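Local coordinates for putative glutathione-regulated potassium-efflux system protein KefB (Vibrio parahaemolyticus RIMD 2210633, PDB 3C85) that probably works as a monovalent cation:proton antiporter of the CPA2 family, this chain being its nucleotide-binding TrkA-N domain, which binds AMP, at residues 59-73 with 83-96. Residues are numbered along the deposited sequence; the frame is centred on the assembly and turned at random.
Sequences RARYGKISLGIEIRE and GRNVISGDATDPDF
Strands 66-70 and 86-88 pair in parallel through four backbone hydrogen bonds: G68 N to N85 O, I87 N to G68 O, E70 N to I87 O and G89 N to E70 O. The first is almost straight, with an N-H...O angle of 178°.

Apolar contact gathers on the face carrying I69 and I87, whose side chains lie side by side; I69 CD1 presses to 3.4 Å from I87 CG1, tighter than usual for two carbons. With CG1 beside the backbone N (chi1 -51°), I69 CG2 is left anti to that N and reaches F96 CZ at 3.5 Å. On the other face V86 CG1 rests 3.8 Å from E70 CB.

The two strands and helix 73-81 between them form a beta-alpha-beta unit of the Rossmann-type TrkA-N domain, with 86-88 outermost in the chain's sheet. At the C-terminal ends of the strands lie E70, R72, D90 and A91, all AMP-binding residues, although no AMP is bound here. R72 grips the E70 carboxylate side-on, its NE 2.7 Å from E70 OE2, and M47 N also donates to E70 OE1. Nearby, I71 CD1 packs 3.6 Å from D90 CG.

Polar side chains join the opposite end. K64 NZ donates to N85 OD1 (2.9 Å) from above the amide plane, and a water links N85 ND2 to S66 O. R59 NH1 adds a weak bond to G83 O.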
ATOM      1  N   ARG A  59      -9.669  10.203  -7.969  1.00 33.56           N
ATOM      2  CA  ARG A  59     -10.008  11.606  -8.274  1.00 36.18           C
ATOM      3  C   ARG A  59      -8.942  12.252  -9.181  1.00 36.43           C
ATOM      4  O   ARG A  59      -9.266  12.984 -10.108  1.00 35.56           O
ATOM      5  CB  ARG A  59     -10.210  12.438  -7.009  1.00 36.35           C
ATOM      6  CG  ARG A  59     -10.506  13.921  -7.307  1.00 38.59           C
ATOM      7  CD  ARG A  59     -10.454  14.809  -6.066  1.00 38.96           C
ATOM      8  NE  ARG A  59     -11.597  14.604  -5.160  0.70 41.55           N
ATOM      9  CZ  ARG A  59     -12.725  15.323  -5.132  0.70 41.38           C
ATOM     10  NH1 ARG A  59     -13.667  15.012  -4.234  1.00 33.55           N
ATOM     11  NH2 ARG A  59     -12.930  16.351  -5.978  1.00 43.69           N
ATOM     12  N   ALA A  60      -7.670  11.959  -8.911  1.00 37.67           N
ATOM     13  CA  ALA A  60      -6.561  12.483  -9.710  1.00 39.58           C
ATOM     14  C   ALA A  60      -6.610  12.051 -11.182  1.00 40.70           C
ATOM     15  O   ALA A  60      -6.253  12.821 -12.062  1.00 41.69           O
ATOM     16  CB  ALA A  60      -5.234  12.058  -9.075  1.00 38.79           C
ATOM     17  N   ARG A  61      -7.023  10.808 -11.442  1.00 42.33           N
ATOM     18  CA  ARG A  61      -7.035  10.238 -12.806  1.00 43.47           C
ATOM     19  C   ARG A  61      -8.363  10.496 -13.538  1.00 43.99           C
ATOM     20  O   ARG A  61      -8.377  10.843 -14.739  1.00 44.13           O
ATOM     21  CB  ARG A  61      -6.724   8.730 -12.758  1.00 44.24           C
ATOM     22  CG  ARG A  61      -6.568   8.018 -14.122  1.00 47.49           C
ATOM     23  CD  ARG A  61      -5.362   7.059 -14.136  1.00 53.03           C
ATOM     24  NE  ARG A  61      -4.121   7.766 -14.480  1.00 57.67           N
ATOM     25  CZ  ARG A  61      -2.899   7.237 -14.444  1.00 59.12           C
ATOM     26  NH1 ARG A  61      -2.713   5.970 -14.083  1.00 59.90           N
ATOM     27  NH2 ARG A  61      -1.852   7.986 -14.773  1.00 61.22           N
ATOM     28  N   TYR A  62      -9.466  10.372 -12.801  1.00 43.14           N
ATOM     29  CA  TYR A  62     -10.804  10.389 -13.400  1.00 43.03           C
ATOM     30  C   TYR A  62     -11.752  11.508 -12.951  1.00 42.06           C
ATOM     31  O   TYR A  62     -12.861  11.600 -13.461  1.00 42.12           O
ATOM     32  CB  TYR A  62     -11.485   9.050 -13.123  1.00 44.29           C
ATOM     33  CG  TYR A  62     -10.734   7.867 -13.664  1.00 45.86           C
ATOM     34  CD1 TYR A  62     -10.730   7.584 -15.035  1.00 46.73           C
ATOM     35  CD2 TYR A  62     -10.028   7.021 -12.810  1.00 46.31           C
ATOM     36  CE1 TYR A  62     -10.052   6.481 -15.536  1.00 46.77           C
ATOM     37  CE2 TYR A  62      -9.328   5.922 -13.305  1.00 46.72           C
ATOM     38  CZ  TYR A  62      -9.351   5.657 -14.672  1.00 48.28           C
ATOM     39  OH  TYR A  62      -8.664   4.564 -15.177  1.00 49.00           O
ATOM     40  N   GLY A  63     -11.357  12.330 -11.988  1.00 40.71           N
ATOM     41  CA  GLY A  63     -12.247  13.371 -11.479  1.00 38.97           C
ATOM     42  C   GLY A  63     -13.217  12.812 -10.450  1.00 38.66           C
ATOM     43  O   GLY A  63     -12.985  11.749  -9.881  1.00 38.80           O
ATOM     44  N   LYS A  64     -14.322  13.498 -10.241  1.00 37.03           N
ATOM     45  CA  LYS A  64     -15.208  13.233  -9.111  1.00 36.84           C
ATOM     46  C   LYS A  64     -16.203  12.064  -9.382  1.00 35.10           C
ATOM     47  O   LYS A  64     -17.412  12.270  -9.554  1.00 35.40           O
ATOM     48  CB  LYS A  64     -15.944  14.544  -8.801  1.00 38.18           C
ATOM     49  CG  LYS A  64     -16.973  14.543  -7.676  1.00 40.29           C
ATOM     50  CD  LYS A  64     -16.340  14.953  -6.349  1.00 43.18           C
ATOM     51  CE  LYS A  64     -17.266  15.876  -5.605  1.00 43.44           C
ATOM     52  NZ  LYS A  64     -16.792  16.281  -4.271  1.00 43.32           N
ATOM     53  N   ILE A  65     -15.692  10.842  -9.370  1.00 32.36           N
ATOM     54  CA  ILE A  65     -16.456   9.673  -9.817  1.00 30.52           C
ATOM     55  C   ILE A  65     -16.830   8.730  -8.689  1.00 29.68           C
ATOM     56  O   ILE A  65     -17.505   7.694  -8.936  1.00 28.73           O
ATOM     57  CB  ILE A  65     -15.672   8.874 -10.862  1.00 30.10           C
ATOM     58  CG1 ILE A  65     -14.307   8.420 -10.320  1.00 29.35           C
ATOM     59  CG2 ILE A  65     -15.490   9.711 -12.110  1.00 31.85           C
ATOM     60  CD1 ILE A  65     -13.696   7.220 -11.118  1.00 30.05           C
ATOM     61  N   SER A  66     -16.389   9.071  -7.471  1.00 27.42           N
ATOM     62  CA  SER A  66     -16.554   8.146  -6.344  1.00 25.87           C
ATOM     63  C   SER A  66     -17.498   8.638  -5.261  1.00 25.73           C
ATOM     64  O   SER A  66     -17.620   9.842  -5.052  1.00 25.45           O
ATOM     65  CB  SER A  66     -15.200   7.840  -5.676  1.00 26.16           C
ATOM     66  OG  SER A  66     -14.240   7.305  -6.579  1.00 25.13           O
ATOM     67  N   LEU A  67     -18.111   7.679  -4.557  1.00 24.45           N
ATOM     68  CA  LEU A  67     -18.897   7.920  -3.345  1.00 23.22           C
ATOM     69  C   LEU A  67     -18.341   7.004  -2.241  1.00 23.44           C
ATOM     70  O   LEU A  67     -18.328   5.792  -2.388  1.00 22.21           O
ATOM     71  CB  LEU A  67     -20.376   7.598  -3.590  1.00 24.00           C
ATOM     72  CG  LEU A  67     -21.263   7.703  -2.342  1.00 22.57           C
ATOM     73  CD1 LEU A  67     -21.296   9.161  -1.782  1.00 22.43           C
ATOM     74  CD2 LEU A  67     -22.714   7.205  -2.659  1.00 22.91           C
ATOM     75  N   GLY A  68     -17.883   7.602  -1.140  1.00 23.06           N
ATOM     76  CA  GLY A  68     -17.331   6.851  -0.017  1.00 22.59           C
ATOM     77  C   GLY A  68     -18.437   6.616   0.985  1.00 23.02           C
ATOM     78  O   GLY A  68     -19.294   7.469   1.161  1.00 24.17           O
ATOM     79  N   ILE A  69     -18.437   5.429   1.592  1.00 23.19           N
ATOM     80  CA  ILE A  69     -19.359   5.062   2.666  1.00 23.86           C
ATOM     81  C   ILE A  69     -18.491   4.792   3.894  1.00 24.64           C
ATOM     82  O   ILE A  69     -17.514   4.028   3.816  1.00 24.88           O
ATOM     83  CB  ILE A  69     -20.193   3.777   2.303  1.00 24.19           C
ATOM     84  CG1 ILE A  69     -20.847   3.910   0.909  1.00 24.83           C
ATOM     85  CG2 ILE A  69     -21.139   3.382   3.472  1.00 23.67           C
ATOM     86  CD1 ILE A  69     -21.729   5.121   0.682  1.00 27.75           C
ATOM     87  N   GLU A  70     -18.822   5.433   5.015  1.00 24.81           N
ATOM     88  CA  GLU A  70     -17.973   5.416   6.205  1.00 25.20           C
ATOM     89  C   GLU A  70     -18.818   5.309   7.495  1.00 25.37           C
ATOM     90  O   GLU A  70     -19.754   6.088   7.696  1.00 25.71           O
ATOM     91  CB  GLU A  70     -17.122   6.697   6.182  1.00 24.85           C
ATOM     92  CG  GLU A  70     -16.260   6.945   7.436  1.00 26.42           C
ATOM     93  CD  GLU A  70     -15.421   5.758   7.817  1.00 27.95           C
ATOM     94  OE1 GLU A  70     -14.648   5.294   6.950  1.00 31.77           O
ATOM     95  OE2 GLU A  70     -15.538   5.275   8.971  1.00 28.10           O
ATOM     96  N   ILE A  71     -18.525   4.328   8.337  1.00 24.91           N
ATOM     97  CA  ILE A  71     -19.322   4.101   9.549  1.00 28.11           C
ATOM     98  C   ILE A  71     -19.162   5.201  10.611  1.00 28.40           C
ATOM     99  O   ILE A  71     -20.099   5.480  11.387  1.00 29.35           O
ATOM    100  CB  ILE A  71     -19.081   2.703  10.153  1.00 27.71           C
ATOM    101  CG1 ILE A  71     -20.308   2.266  10.975  1.00 29.27           C
ATOM    102  CG2 ILE A  71     -17.732   2.644  10.911  1.00 28.84           C
ATOM    103  CD1 ILE A  71     -20.290   0.788  11.459  1.00 29.08           C
ATOM    104  N   ARG A  72     -17.991   5.835  10.625  1.00 28.42           N
ATOM    105  CA  ARG A  72     -17.695   6.914  11.597  1.00 30.65           C
ATOM    106  C   ARG A  72     -18.267   8.246  11.119  1.00 31.36           C
ATOM    107  O   ARG A  72     -17.731   8.865  10.182  1.00 31.16           O
ATOM    108  CB  ARG A  72     -16.180   7.076  11.815  1.00 30.13           C
ATOM    109  CG  ARG A  72     -15.387   5.823  12.308  1.00 31.81           C
ATOM    110  CD  ARG A  72     -13.875   6.007  12.096  1.00 31.22           C
ATOM    111  NE  ARG A  72     -13.532   5.941  10.664  1.00 29.94           N
ATOM    112  CZ  ARG A  72     -12.483   6.537  10.088  1.00 31.06           C
ATOM    113  NH1 ARG A  72     -11.614   7.260  10.791  1.00 30.54           N
ATOM    114  NH2 ARG A  72     -12.307   6.421   8.786  1.00 34.99           N
ATOM    115  N   GLU A  73     -19.337   8.694  11.768  1.00 32.33           N
ATOM    116  CA  GLU A  73     -19.985   9.953  11.416  1.00 34.29           C
ATOM    117  C   GLU A  73     -19.014  11.146  11.444  1.00 33.98           C
ATOM    118  O   GLU A  73     -19.020  11.985  10.518  1.00 33.45           O
ATOM    119  CB  GLU A  73     -21.219  10.201  12.308  1.00 34.74           C
ATOM    120  CG  GLU A  73     -22.392   9.306  11.920  1.00 35.96           C
ATOM    121  CD  GLU A  73     -23.723   9.657  12.598  0.70 36.22           C
ATOM    122  OE1 GLU A  73     -23.816  10.604  13.428  0.70 38.16           O
ATOM    123  OE2 GLU A  73     -24.696   8.951  12.283  0.70 38.49           O
ATOM    124  N   GLY A  83     -13.983  18.239   1.001  1.00 34.15           N
ATOM    125  CA  GLY A  83     -14.447  18.229  -0.394  1.00 33.45           C
ATOM    126  C   GLY A  83     -14.773  16.849  -0.962  1.00 32.15           C
ATOM    127  O   GLY A  83     -15.191  16.736  -2.125  1.00 33.60           O
ATOM    128  N   ARG A  84     -14.609  15.795  -0.153  1.00 29.85           N
ATOM    129  CA  ARG A  84     -14.869  14.425  -0.612  1.00 28.63           C
ATOM    130  C   ARG A  84     -16.366  14.047  -0.473  1.00 28.74           C
ATOM    131  O   ARG A  84     -17.023  14.473   0.473  1.00 27.59           O
ATOM    132  CB  ARG A  84     -14.010  13.434   0.161  1.00 28.41           C
ATOM    133  CG  ARG A  84     -12.509  13.572  -0.055  1.00 28.03           C
ATOM    134  CD  ARG A  84     -11.784  12.342   0.513  1.00 27.35           C
ATOM    135  NE  ARG A  84     -10.351  12.578   0.477  1.00 28.26           N
ATOM    136  CZ  ARG A  84      -9.666  13.152   1.459  1.00 29.63           C
ATOM    137  NH1 ARG A  84     -10.278  13.515   2.576  1.00 29.60           N
ATOM    138  NH2 ARG A  84      -8.363  13.364   1.322  1.00 30.66           N
ATOM    139  N   ASN A  85     -16.906  13.298  -1.442  1.00 27.60           N
ATOM    140  CA  ASN A  85     -18.302  12.827  -1.335  1.00 27.47           C
ATOM    141  C   ASN A  85     -18.310  11.582  -0.493  1.00 27.06           C
ATOM    142  O   ASN A  85     -18.035  10.480  -0.991  1.00 26.17           O
ATOM    143  CB  ASN A  85     -18.966  12.561  -2.694  1.00 28.34           C
ATOM    144  CG  ASN A  85     -19.264  13.839  -3.468  1.00 30.03           C
ATOM    145  OD1 ASN A  85     -18.989  14.945  -3.001  1.00 32.03           O
ATOM    146  ND2 ASN A  85     -19.807  13.688  -4.667  1.00 31.49           N
ATOM    147  N   VAL A  86     -18.598  11.761   0.790  1.00 25.94           N
ATOM    148  CA  VAL A  86     -18.607  10.651   1.727  1.00 25.92           C
ATOM    149  C   VAL A  86     -19.868  10.746   2.583  1.00 26.79           C
ATOM    150  O   VAL A  86     -20.203  11.813   3.086  1.00 27.16           O
ATOM    151  CB  VAL A  86     -17.328  10.629   2.626  1.00 25.75           C
ATOM    152  CG1 VAL A  86     -17.418   9.491   3.674  1.00 23.90           C
ATOM    153  CG2 VAL A  86     -16.103  10.412   1.751  1.00 24.08           C
ATOM    154  N   ILE A  87     -20.594   9.650   2.687  1.00 26.53           N
ATOM    155  CA  ILE A  87     -21.785   9.631   3.510  1.00 28.05           C
ATOM    156  C   ILE A  87     -21.598   8.610   4.616  1.00 28.63           C
ATOM    157  O   ILE A  87     -20.806   7.657   4.472  1.00 28.99           O
ATOM    158  CB  ILE A  87     -23.070   9.374   2.662  1.00 28.80           C
ATOM    159  CG1 ILE A  87     -23.007   8.025   1.939  1.00 27.85           C
ATOM    160  CG2 ILE A  87     -23.279  10.524   1.632  1.00 28.08           C
ATOM    161  CD1 ILE A  87     -24.357   7.629   1.327  1.00 29.59           C
ATOM    162  N   SER A  88     -22.265   8.814   5.747  1.00 28.62           N
ATOM    163  CA  SER A  88     -22.096   7.849   6.814  1.00 28.96           C
ATOM    164  C   SER A  88     -23.042   6.659   6.638  1.00 29.26           C
ATOM    165  O   SER A  88     -24.147   6.806   6.103  1.00 28.89           O
ATOM    166  CB  SER A  88     -22.274   8.511   8.177  1.00 29.28           C
ATOM    167  OG  SER A  88     -23.588   8.993   8.266  1.00 33.15           O
ATOM    168  N   GLY A  89     -22.614   5.486   7.097  1.00 28.72           N
ATOM    169  CA  GLY A  89     -23.458   4.312   7.041  1.00 28.94           C
ATOM    170  C   GLY A  89     -22.654   3.076   7.319  1.00 28.52           C
ATOM    171  O   GLY A  89     -21.440   3.106   7.253  1.00 28.14           O
ATOM    172  N   ASP A  90     -23.343   1.993   7.650  1.00 28.83           N
ATOM    173  CA  ASP A  90     -22.679   0.709   7.967  1.00 29.47           C
ATOM    174  C   ASP A  90     -22.924  -0.229   6.795  1.00 29.17           C
ATOM    175  O   ASP A  90     -24.019  -0.799   6.676  1.00 29.54           O
ATOM    176  CB  ASP A  90     -23.274   0.143   9.267  1.00 29.51           C
ATOM    177  CG  ASP A  90     -22.694  -1.223   9.672  1.00 30.77           C
ATOM    178  OD1 ASP A  90     -21.894  -1.836   8.923  1.00 28.75           O
ATOM    179  OD2 ASP A  90     -23.100  -1.706  10.758  1.00 34.90           O
ATOM    180  N   ALA A  91     -21.910  -0.400   5.935  1.00 29.16           N
ATOM    181  CA  ALA A  91     -22.056  -1.257   4.759  1.00 29.28           C
ATOM    182  C   ALA A  91     -22.273  -2.768   5.067  1.00 30.18           C
ATOM    183  O   ALA A  91     -22.584  -3.524   4.156  1.00 30.27           O
ATOM    184  CB  ALA A  91     -20.932  -1.038   3.767  1.00 29.23           C
ATOM    185  N   THR A  92     -22.178  -3.184   6.332  1.00 30.58           N
ATOM    186  CA  THR A  92     -22.508  -4.572   6.707  1.00 32.43           C
ATOM    187  C   THR A  92     -23.988  -4.763   7.055  1.00 33.27           C
ATOM    188  O   THR A  92     -24.460  -5.895   7.267  1.00 34.17           O
ATOM    189  CB  THR A  92     -21.661  -5.082   7.916  1.00 32.60           C
ATOM    190  OG1 THR A  92     -22.059  -4.370   9.097  1.00 33.50           O
ATOM    191  CG2 THR A  92     -20.201  -4.850   7.695  1.00 31.68           C
ATOM    192  N   ASP A  93     -24.726  -3.662   7.132  1.00 34.00           N
ATOM    193  CA  ASP A  93     -26.123  -3.681   7.612  1.00 35.51           C
ATOM    194  C   ASP A  93     -27.076  -3.723   6.429  1.00 35.60           C
ATOM    195  O   ASP A  93     -27.037  -2.806   5.606  1.00 35.74           O
ATOM    196  CB  ASP A  93     -26.347  -2.419   8.443  1.00 36.37           C
ATOM    197  CG  ASP A  93     -27.669  -2.415   9.170  1.00 39.31           C
ATOM    198  OD1 ASP A  93     -28.541  -3.241   8.852  1.00 41.34           O
ATOM    199  OD2 ASP A  93     -27.836  -1.551  10.052  1.00 42.81           O
ATOM    200  N   PRO A  94     -27.920  -4.793   6.313  1.00 36.62           N
ATOM    201  CA  PRO A  94     -28.952  -4.876   5.277  1.00 36.84           C
ATOM    202  C   PRO A  94     -29.860  -3.665   5.194  1.00 38.23           C
ATOM    203  O   PRO A  94     -30.351  -3.358   4.106  1.00 38.58           O
ATOM    204  CB  PRO A  94     -29.813  -6.101   5.689  1.00 36.83           C
ATOM    205  CG  PRO A  94     -29.323  -6.549   6.993  1.00 38.10           C
ATOM    206  CD  PRO A  94     -27.906  -6.012   7.149  1.00 36.59           C
ATOM    207  N   ASP A  95     -30.110  -3.011   6.331  1.00 38.96           N
ATOM    208  CA  ASP A  95     -30.962  -1.819   6.393  1.00 39.94           C
ATOM    209  C   ASP A  95     -30.296  -0.610   5.717  1.00 39.13           C
ATOM    210  O   ASP A  95     -30.985   0.248   5.168  1.00 39.71           O
ATOM    211  CB  ASP A  95     -31.285  -1.452   7.847  1.00 41.11           C
ATOM    212  CG  ASP A  95     -32.283  -2.392   8.490  1.00 45.73           C
ATOM    213  OD1 ASP A  95     -32.796  -3.320   7.816  1.00 48.80           O
ATOM    214  OD2 ASP A  95     -32.563  -2.186   9.701  1.00 50.61           O
ATOM    215  N   PHE A  96     -28.974  -0.534   5.773  1.00 37.78           N
ATOM    216  CA  PHE A  96     -28.235   0.477   5.011  1.00 37.05           C
ATOM    217  C   PHE A  96     -28.481   0.257   3.528  1.00 36.86           C
ATOM    218  O   PHE A  96     -28.857   1.174   2.829  1.00 36.70           O
ATOM    219  CB  PHE A  96     -26.736   0.425   5.283  1.00 36.25           C
ATOM    220  CG  PHE A  96     -25.935   1.280   4.347  1.00 35.89           C
ATOM    221  CD1 PHE A  96     -25.907   2.655   4.512  1.00 35.13           C
ATOM    222  CD2 PHE A  96     -25.248   0.718   3.271  1.00 36.28           C
ATOM    223  CE1 PHE A  96     -25.161   3.472   3.652  1.00 34.75           C
ATOM    224  CE2 PHE A  96     -24.513   1.528   2.401  1.00 38.00           C
ATOM    225  CZ  PHE A  96     -24.492   2.922   2.591  1.00 36.37           C
TER
HETATM  226  O   HOH W   1     -20.149  10.963  -5.505  1.00 31.73           O